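Local coordinates for protein agglutinin (Galanthus nivalis, PDB 1NIV) that is a homotetrameric snowdrop lectin that binds alpha-linked mannose, with high affinity for alpha-(1-3)-mannose oligomers, and displays antiviral activity, at the methyl alpha-D-mannopyranoside and alpha-D-mannopyranose site. Sequence-based numbering; all coordinates share one arbitrary frame.

The methyl alpha-D-mannopyranoside and alpha-D-mannopyranose site. Residues 57, 59, 61, 63, 65, 71, 74, 76. With MMA (methyl alpha-D-mannopyranoside), chain B; MAN (alpha-D-mannopyranose), chain C.
Three hydrogen bonds grip O2, the axial hydroxyl of MMA, in this bulb-lectin pocket of the QxDxNxVxY motif, a compact example of how a lectin reads one sugar stereocentre. The hydroxyl MMA O2 gives its proton to the syn lone pair of Asp59 OD2, at 2.8 Å, and accepts from two amides: Gln57 NE2 approaches nearly in its own amide plane, while Asn61 ND2, 2.9 Å from MMA O2, is tilted 20° from that ideal. Asp59 reaches inward with CG in the crowded position between backbone N and carbonyl carbon (chi1 68°). Its other oxygen, Asp59 OD1, is met from above the carboxylate plane by Gln57 NE2, at 2.9 Å, and by the backbone N of Asn61, so the carboxylate is braced by the Gln57 amide and by the Asn61 main chain; these donors may also help keep it ionised. Gln57, extended beyond CG, turns OE1 towards the Tyr65 hydroxyl, which bonds it in the carbonyl plane and fixes which end of the amide faces O2. Tyr65 OH also hydrogen-bonds MMA O4, at 2.8 Å, and Val63 CG1 steadies the phenol ring from one face, over the centre. Val63 CG2 instead touches the sugar, and with Ala74 it lines the C6 side. The 1,3-linked MAN is held far more lightly, its C3 lying 3.7 Å from Gln57 CD, while Gln57 NE2 also reaches the linking oxygen, MMA O3, at 3.3 Å.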
loop_
_atom_site.group_PDB
_atom_site.type_symbol
_atom_site.label_atom_id
_atom_site.label_comp_id
_atom_site.label_asym_id
_atom_site.label_seq_id
_atom_site.Cartn_x
_atom_site.Cartn_y
_atom_site.Cartn_z
ATOM N N GLN A 57 18.578 -14.778 -3.876
ATOM C CA GLN A 57 19.409 -15.069 -5.035
ATOM C C GLN A 57 18.659 -15.587 -6.258
ATOM O O GLN A 57 17.560 -16.138 -6.137
ATOM C CB GLN A 57 20.475 -16.068 -4.648
ATOM C CG GLN A 57 21.195 -15.737 -3.366
ATOM C CD GLN A 57 22.357 -16.673 -3.114
ATOM O OE1 GLN A 57 23.388 -16.259 -2.611
ATOM N NE2 GLN A 57 22.204 -17.937 -3.492
ATOM N N ASP A 59 19.530 -18.066 -8.095
ATOM C CA ASP A 59 19.551 -19.508 -8.129
ATOM C C ASP A 59 18.399 -20.061 -7.293
ATOM O O ASP A 59 18.169 -21.267 -7.276
ATOM C CB ASP A 59 20.898 -20.043 -7.645
ATOM C CG ASP A 59 21.141 -19.805 -6.170
ATOM O OD1 ASP A 59 20.453 -18.974 -5.539
ATOM O OD2 ASP A 59 22.049 -20.466 -5.642
ATOM N N ASN A 61 18.081 -19.577 -3.895
ATOM C CA ASN A 61 18.442 -19.702 -2.490
ATOM C C ASN A 61 18.198 -18.391 -1.735
ATOM O O ASN A 61 18.572 -17.313 -2.202
ATOM C CB ASN A 61 19.913 -20.107 -2.384
ATOM C CG ASN A 61 20.235 -20.777 -1.081
ATOM O OD1 ASN A 61 19.439 -20.757 -0.145
ATOM N ND2 ASN A 61 21.390 -21.409 -1.019
ATOM N N VAL A 63 19.380 -16.492 1.148
ATOM C CA VAL A 63 20.481 -16.491 2.096
ATOM C C VAL A 63 20.671 -15.240 2.950
ATOM O O VAL A 63 20.499 -14.120 2.475
ATOM C CB VAL A 63 21.808 -16.745 1.358
ATOM C CG1 VAL A 63 22.954 -16.771 2.325
ATOM C CG2 VAL A 63 21.730 -18.033 0.573
ATOM N N TYR A 65 23.532 -13.322 4.726
ATOM C CA TYR A 65 24.994 -13.221 4.751
ATOM C C TYR A 65 25.472 -12.244 5.788
ATOM O O TYR A 65 24.765 -11.297 6.127
ATOM C CB TYR A 65 25.521 -12.705 3.418
ATOM C CG TYR A 65 25.407 -13.652 2.276
ATOM C CD1 TYR A 65 26.318 -14.685 2.124
ATOM C CD2 TYR A 65 24.411 -13.491 1.311
ATOM C CE1 TYR A 65 26.252 -15.541 1.030
ATOM C CE2 TYR A 65 24.333 -14.343 0.205
ATOM C CZ TYR A 65 25.258 -15.361 0.073
ATOM O OH TYR A 65 25.208 -16.200 -1.006
ATOM N N PRO A 71 27.790 -17.071 4.730
ATOM C CA PRO A 71 26.353 -17.282 4.903
ATOM C C PRO A 71 26.075 -17.802 6.304
ATOM O O PRO A 71 26.700 -18.767 6.738
ATOM C CB PRO A 71 26.034 -18.333 3.849
ATOM C CG PRO A 71 27.285 -19.095 3.730
ATOM C CD PRO A 71 28.346 -18.021 3.753
ATOM N N ALA A 74 20.340 -19.964 5.355
ATOM C CA ALA A 74 19.883 -20.045 3.969
ATOM C C ALA A 74 18.741 -21.038 3.877
ATOM O O ALA A 74 18.670 -21.973 4.673
ATOM C CB ALA A 74 21.020 -20.473 3.066
ATOM N N ASN A 76 18.356 -22.965 1.483
ATOM C CA ASN A 76 18.924 -24.105 0.777
ATOM C C ASN A 76 18.139 -24.503 -0.455
ATOM O O ASN A 76 18.286 -25.607 -0.956
ATOM C CB ASN A 76 19.060 -25.300 1.708
ATOM C CG ASN A 76 20.133 -25.102 2.735
ATOM O OD1 ASN A 76 21.069 -24.325 2.533
ATOM N ND2 ASN A 76 20.013 -25.799 3.850
HETATM C C1 MMA B . 24.556 -22.168 -2.422
HETATM C C2 MMA B . 24.491 -20.857 -3.161
HETATM C C3 MMA B . 25.441 -19.912 -2.505
HETATM C C4 MMA B . 24.995 -19.709 -1.078
HETATM C C5 MMA B . 24.945 -21.038 -0.348
HETATM C C6 MMA B . 24.357 -20.941 1.035
HETATM C C7 MMA B . 26.130 -23.873 -1.735
HETATM O O1 MMA B . 25.865 -22.624 -2.410
HETATM O O2 MMA B . 23.188 -20.329 -3.035
HETATM O O3 MMA B . 25.387 -18.662 -3.189
HETATM O O4 MMA B . 25.908 -18.849 -0.434
HETATM O O5 MMA B . 24.127 -21.970 -1.066
HETATM O O6 MMA B . 23.959 -22.224 1.492
HETATM C C1 MAN C . 26.563 -18.247 -3.815
HETATM C C2 MAN C . 26.454 -16.765 -4.117
HETATM C C3 MAN C . 25.423 -16.513 -5.218
HETATM C C4 MAN C . 25.745 -17.354 -6.445
HETATM C C5 MAN C . 25.831 -18.815 -6.036
HETATM C C6 MAN C . 26.252 -19.695 -7.191
HETATM O O2 MAN C . 27.720 -16.285 -4.520
HETATM O O3 MAN C . 25.417 -15.132 -5.566
HETATM O O4 MAN C . 24.742 -17.173 -7.436
HETATM O O5 MAN C . 26.828 -18.970 -5.010
HETATM O O6 MAN C . 27.625 -19.503 -7.476
#